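Local coordinates for putative acetyltransferase (Clostridium difficile, PDB 3DSB), which probably transfers acyl groups, most likely acetyl, as a member of the GNAT acetyltransferase family, at residues A[123-128]-A[147-152]; A[111-114]-A[118-121]. One frame throughout, in Å; residues are numbered along the deposited sequence.

Contact 1 (A[123-128]-A[147-152]); sequences RLYVEK and YNMYEY. With BET (trimethyl glycine), chain D; BET (trimethyl glycine), chain F.
R123 and Y147 meet around a bound trimethyl glycine (chain D) that turns its quaternary ammonium end, not its carboxylate, to the guanidinium. Methyl C1 lies at the edge of that flat group, near its plane, 3.0 Å from R123 NH1, and methyl C2 is 3.1 Å from R123 NH2, both unusually short. The Y147 hydroxyl comes in obliquely: Y147 OH stands 3.7 Å from R123 NH2 and 3.5 Å from C1 of the ligand. R123 reaches this spot with its chain extended from CG to NE. Its NE makes a salt bridge with E151 of the second subunit, and F84 adds a cation-pi contact.

Further along, the selenium of M149, a selenomethionine, touches Y125 CB at 3.6 Å. It sits 4.7 Å from the ring centroid and 40° off the normal, an oblique Met-aromatic contact in which the side chains cross at about a right angle. Y125 OH hydrogen-bonds E75 of the second subunit and touches methyl C3 of the other trimethyl glycine (chain F) at 3.0 Å. Two waters lie between K128 NZ and N148 OD1, one bonded only weakly to the lysine.

The backbones stand 9.1 Å apart at Y125 CA and M149 CA, and both strands pair antiparallel with the second subunit. As modelled, ammonium beside guanidinium would alone be unfavourable; E151 of the second subunit and the ligand's own carboxylate could lessen that cost.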
loop_
_atom_site.group_PDB
_atom_site.type_symbol
_atom_site.label_atom_id
_atom_site.label_comp_id
_atom_site.label_asym_id
_atom_site.label_seq_id
_atom_site.Cartn_x
_atom_site.Cartn_y
_atom_site.Cartn_z
ATOM N N ARG A 123 -1.778 -7.843 -4.704
ATOM C CA ARG A 123 -1.681 -6.794 -5.711
ATOM C C ARG A 123 -0.260 -6.377 -5.992
ATOM O O ARG A 123 0.616 -6.676 -5.209
ATOM C CB ARG A 123 -2.504 -5.584 -5.269
ATOM C CG ARG A 123 -3.994 -5.864 -5.324
ATOM C CD ARG A 123 -4.831 -4.728 -4.750
ATOM N NE ARG A 123 -6.225 -4.981 -5.103
ATOM C CZ ARG A 123 -7.237 -4.230 -4.689
ATOM N NH1 ARG A 123 -6.996 -3.187 -3.914
ATOM N NH2 ARG A 123 -8.472 -4.554 -5.054
ATOM N N LEU A 124 -0.044 -5.693 -7.116
ATOM C CA LEU A 124 1.234 -5.031 -7.331
ATOM C C LEU A 124 0.997 -3.872 -8.278
ATOM O O LEU A 124 -0.030 -3.835 -9.002
ATOM C CB LEU A 124 2.334 -5.987 -7.837
ATOM C CG LEU A 124 2.114 -6.690 -9.180
ATOM C CD1 LEU A 124 2.367 -5.775 -10.387
ATOM C CD2 LEU A 124 3.007 -7.946 -9.284
ATOM N N TYR A 125 1.936 -2.929 -8.315
ATOM C CA TYR A 125 1.916 -1.890 -9.395
ATOM C C TYR A 125 3.228 -1.979 -10.164
ATOM O O TYR A 125 4.280 -2.313 -9.589
ATOM C CB TYR A 125 1.602 -0.448 -8.869
ATOM C CG TYR A 125 2.595 0.069 -7.820
ATOM C CD1 TYR A 125 3.772 0.728 -8.222
ATOM C CD2 TYR A 125 2.399 -0.157 -6.447
ATOM C CE1 TYR A 125 4.737 1.160 -7.288
ATOM C CE2 TYR A 125 3.329 0.325 -5.502
ATOM C CZ TYR A 125 4.511 0.946 -5.935
ATOM O OH TYR A 125 5.508 1.385 -5.049
ATOM N N VAL A 126 3.160 -1.675 -11.459
ATOM C CA VAL A 126 4.321 -1.752 -12.334
ATOM C C VAL A 126 4.301 -0.637 -13.369
ATOM O O VAL A 126 3.230 -0.196 -13.793
ATOM C CB VAL A 126 4.375 -3.157 -13.010
ATOM C CG1 VAL A 126 3.138 -3.435 -13.902
ATOM C CG2 VAL A 126 5.688 -3.368 -13.783
ATOM N N GLU A 127 5.475 -0.170 -13.763
ATOM C CA GLU A 127 5.539 0.860 -14.800
ATOM C C GLU A 127 4.796 0.435 -16.048
ATOM O O GLU A 127 4.913 -0.722 -16.481
ATOM C CB GLU A 127 7.000 1.127 -15.203
ATOM C CG GLU A 127 7.830 1.802 -14.199
ATOM C CD GLU A 127 9.302 1.966 -14.654
ATOM O OE1 GLU A 127 9.649 1.521 -15.764
ATOM O OE2 GLU A 127 10.095 2.515 -13.869
ATOM N N LYS A 128 4.102 1.382 -16.682
ATOM C CA LYS A 128 3.367 1.071 -17.924
ATOM C C LYS A 128 4.331 0.669 -19.055
ATOM O O LYS A 128 3.940 -0.045 -19.971
ATOM C CB LYS A 128 2.513 2.262 -18.398
ATOM C CG LYS A 128 1.380 2.592 -17.450
ATOM C CD LYS A 128 0.532 3.737 -17.978
ATOM C CE LYS A 128 -0.632 4.018 -17.018
ATOM N NZ LYS A 128 -1.335 5.296 -17.352
ATOM N N TYR A 147 -7.824 0.488 -12.337
ATOM C CA TYR A 147 -7.561 1.670 -11.529
ATOM C C TYR A 147 -6.452 2.497 -12.117
ATOM O O TYR A 147 -5.540 1.976 -12.786
ATOM C CB TYR A 147 -7.034 1.270 -10.152
ATOM C CG TYR A 147 -7.956 0.457 -9.295
ATOM C CD1 TYR A 147 -9.125 0.991 -8.768
ATOM C CD2 TYR A 147 -7.610 -0.846 -8.962
ATOM C CE1 TYR A 147 -10.004 0.184 -7.974
ATOM C CE2 TYR A 147 -8.415 -1.633 -8.154
ATOM C CZ TYR A 147 -9.617 -1.137 -7.677
ATOM O OH TYR A 147 -10.377 -2.006 -6.879
ATOM N N ASN A 148 -6.534 3.797 -11.838
ATOM C CA ASN A 148 -5.397 4.689 -12.075
ATOM C C ASN A 148 -4.804 5.100 -10.744
ATOM O O ASN A 148 -5.549 5.242 -9.768
ATOM C CB ASN A 148 -5.857 5.974 -12.797
ATOM C CG ASN A 148 -6.342 5.706 -14.225
ATOM O OD1 ASN A 148 -5.759 4.866 -14.899
ATOM N ND2 ASN A 148 -7.416 6.387 -14.663
HETATM N N MSE A 149 -3.491 5.330 -10.711
HETATM C CA MSE A 149 -2.869 5.839 -9.497
HETATM C C MSE A 149 -2.623 7.345 -9.663
HETATM O O MSE A 149 -2.342 7.808 -10.787
HETATM C CB MSE A 149 -1.567 5.103 -9.266
HETATM C CG MSE A 149 -1.817 3.769 -8.591
HETATM SE SE MSE A 149 -0.231 2.681 -8.502
HETATM C CE MSE A 149 1.029 4.239 -8.085
ATOM N N TYR A 150 -2.752 8.100 -8.570
ATOM C CA TYR A 150 -2.410 9.538 -8.562
ATOM C C TYR A 150 -1.398 9.780 -7.480
ATOM O O TYR A 150 -1.368 9.016 -6.482
ATOM C CB TYR A 150 -3.671 10.382 -8.249
ATOM C CG TYR A 150 -4.564 10.500 -9.454
ATOM C CD1 TYR A 150 -4.588 11.677 -10.188
ATOM C CD2 TYR A 150 -5.386 9.439 -9.856
ATOM C CE1 TYR A 150 -5.368 11.796 -11.317
ATOM C CE2 TYR A 150 -6.181 9.540 -11.005
ATOM C CZ TYR A 150 -6.168 10.734 -11.719
ATOM O OH TYR A 150 -6.940 10.883 -12.865
ATOM N N GLU A 151 -0.585 10.832 -7.618
ATOM C CA GLU A 151 0.348 11.132 -6.537
ATOM C C GLU A 151 0.582 12.618 -6.392
ATOM O O GLU A 151 0.443 13.402 -7.366
ATOM C CB GLU A 151 1.664 10.402 -6.743
ATOM C CG GLU A 151 2.545 10.999 -7.802
ATOM C CD GLU A 151 3.828 10.211 -8.009
ATOM O OE1 GLU A 151 4.255 9.466 -7.078
ATOM O OE2 GLU A 151 4.469 10.398 -9.074
ATOM N N TYR A 152 0.948 12.984 -5.175
ATOM C CA TYR A 152 1.339 14.344 -4.878
ATOM C C TYR A 152 2.848 14.333 -4.706
ATOM O O TYR A 152 3.386 13.462 -4.001
ATOM C CB TYR A 152 0.642 14.831 -3.594
ATOM C CG TYR A 152 1.297 16.046 -2.936
ATOM C CD1 TYR A 152 1.306 17.291 -3.572
ATOM C CD2 TYR A 152 1.885 15.937 -1.664
ATOM C CE1 TYR A 152 1.917 18.404 -2.967
ATOM C CE2 TYR A 152 2.495 17.047 -1.041
ATOM C CZ TYR A 152 2.511 18.261 -1.704
ATOM O OH TYR A 152 3.113 19.344 -1.101
HETATM N N BET D . -10.915 -2.544 -2.923
HETATM C CA BET D . -10.703 -2.827 -1.463
HETATM C C BET D . -11.546 -2.108 -0.420
HETATM O O BET D . -11.003 -1.625 0.634
HETATM O OXT BET D . -12.793 -2.151 -0.603
HETATM C C1 BET D . -9.697 -1.937 -3.428
HETATM C C2 BET D . -11.169 -3.751 -3.722
HETATM C C3 BET D . -12.030 -1.623 -3.178
HETATM N N BET F . 8.698 3.867 -6.328
HETATM C CA BET F . 9.104 3.773 -4.901
HETATM C C BET F . 10.118 2.737 -4.487
HETATM O O BET F . 10.001 1.953 -3.433
HETATM O OXT BET F . 11.134 2.873 -5.179
HETATM C C1 BET F . 8.660 5.255 -6.813
HETATM C C2 BET F . 9.518 3.052 -7.237
HETATM C C3 BET F . 7.317 3.405 -6.312
HETATM O O HOH W 1 -2.830 5.633 -15.248
HETATM O O HOH W 2 -4.684 4.380 -17.395
#

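Contact 2 (A[111-114]-A[118-121]); sequences NICD and NIVG
I119 meets I112 and C113 without any flat side-chain group on either side, so there are no ring or amide faces to stack; the nearest thing to one is a peptide group, that of C113, whose carbonyl O lies 4.0 Å from I119 CB. The rest is branched aliphatic carbon against a helix. I119 projects from the first residue of its strand toward the helix, and both of its branches touch there. Methyl CG2, anti to the backbone N because CG1 takes chi1 -71°, meets the cysteine alone, 3.8 Å from C113 SG and 3.9 Å from C113 CB. The other branch runs out extended (chi2 177°), which sets CD1 between the two helix residues, 4.0 Å from both I112 CG2 and C113 CA.

I112 offers only its short branch here, while its CG1 arm leads off elsewhere. C113 is buried and packs on L85 of strand 82-92 as well as on V154 of the second subunit. That subunit also reaches the backbone, where its H156 bonds the carbonyl oxygens of both D114 and I119.

The contact thus pins the end of helix 101-115 to the start of strand 119-127 across a short connection. Together with strand 82-92, parallel to 119-127, these elements form the beta-alpha-beta unit characteristic of the GNAT fold.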
loop_
_atom_site.group_PDB
_atom_site.type_symbol
_atom_site.label_atom_id
_atom_site.label_comp_id
_atom_site.label_asym_id
_atom_site.label_seq_id
_atom_site.Cartn_x
_atom_site.Cartn_y
_atom_site.Cartn_z
ATOM N N ASN A 111 0.347 -18.818 -2.260
ATOM C CA ASN A 111 -0.117 -19.798 -1.271
ATOM C C ASN A 111 -0.363 -19.173 0.096
ATOM O O ASN A 111 -1.360 -19.480 0.765
ATOM C CB ASN A 111 0.883 -20.971 -1.157
ATOM C CG ASN A 111 0.478 -21.968 -0.073
ATOM O OD1 ASN A 111 1.113 -22.052 0.985
ATOM N ND2 ASN A 111 -0.607 -22.679 -0.308
ATOM N N ILE A 112 0.529 -18.291 0.520
ATOM C CA ILE A 112 0.299 -17.546 1.771
ATOM C C ILE A 112 -1.058 -16.829 1.702
ATOM O O ILE A 112 -1.853 -16.875 2.654
ATOM C CB ILE A 112 1.426 -16.502 2.067
ATOM C CG1 ILE A 112 2.704 -17.225 2.546
ATOM C CG2 ILE A 112 0.974 -15.408 3.045
ATOM C CD1 ILE A 112 3.912 -16.301 2.623
ATOM N N CYS A 113 -1.344 -16.203 0.553
ATOM C CA CYS A 113 -2.609 -15.439 0.427
ATOM C C CYS A 113 -3.827 -16.378 0.450
ATOM O O CYS A 113 -4.839 -16.090 1.112
ATOM C CB CYS A 113 -2.604 -14.626 -0.872
ATOM S SG CYS A 113 -1.378 -13.293 -0.812
ATOM N N ASP A 114 -3.719 -17.512 -0.214
ATOM C CA ASP A 114 -4.872 -18.386 -0.329
ATOM C C ASP A 114 -5.147 -19.090 1.007
ATOM O O ASP A 114 -6.302 -19.376 1.345
ATOM C CB ASP A 114 -4.643 -19.396 -1.450
ATOM C CG ASP A 114 -4.840 -18.774 -2.841
ATOM O OD1 ASP A 114 -5.568 -17.744 -2.979
ATOM O OD2 ASP A 114 -4.299 -19.345 -3.802
ATOM N N ASN A 118 -7.657 -14.023 6.261
ATOM C CA ASN A 118 -7.637 -12.580 6.526
ATOM C C ASN A 118 -6.861 -11.794 5.481
ATOM O O ASN A 118 -6.699 -10.594 5.619
ATOM C CB ASN A 118 -7.038 -12.272 7.901
ATOM C CG ASN A 118 -7.512 -13.239 8.974
ATOM O OD1 ASN A 118 -8.648 -13.129 9.460
ATOM N ND2 ASN A 118 -6.636 -14.218 9.349
ATOM N N ILE A 119 -6.363 -12.484 4.460
ATOM C CA ILE A 119 -5.791 -11.778 3.306
ATOM C C ILE A 119 -6.866 -11.755 2.232
ATOM O O ILE A 119 -7.414 -12.807 1.835
ATOM C CB ILE A 119 -4.509 -12.478 2.788
ATOM C CG1 ILE A 119 -3.399 -12.239 3.832
ATOM C CG2 ILE A 119 -4.137 -11.893 1.406
ATOM C CD1 ILE A 119 -2.056 -12.915 3.533
ATOM N N VAL A 120 -7.216 -10.549 1.790
ATOM C CA VAL A 120 -8.360 -10.406 0.902
ATOM C C VAL A 120 -7.998 -10.245 -0.577
ATOM O O VAL A 120 -8.871 -10.238 -1.438
ATOM C CB VAL A 120 -9.298 -9.259 1.391
ATOM C CG1 VAL A 120 -9.887 -9.631 2.756
ATOM C CG2 VAL A 120 -8.514 -7.962 1.518
ATOM N N GLY A 121 -6.709 -10.150 -0.860
ATOM C CA GLY A 121 -6.268 -9.995 -2.230
ATOM C C GLY A 121 -4.755 -9.840 -2.275
ATOM O O GLY A 121 -4.111 -9.674 -1.232
#

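Contact 2 closes before contact 1 opens, and the two follow each other along strand 119-127, their centres 21 Å apart. Contact 2 lies where that strand begins, against helix 101-115; contact 1 takes up its far half and looks across to strand 143-152, with helix 133-138 in between along the chain. Within one chain 119-127 is the outermost strand, beside and parallel to 82-92, but the second subunit continues the sheet beyond it. The strand thus joins the beta-alpha-beta unit at its start and the two trimethyl glycine sites further on, and the second subunit is touched at both contacts.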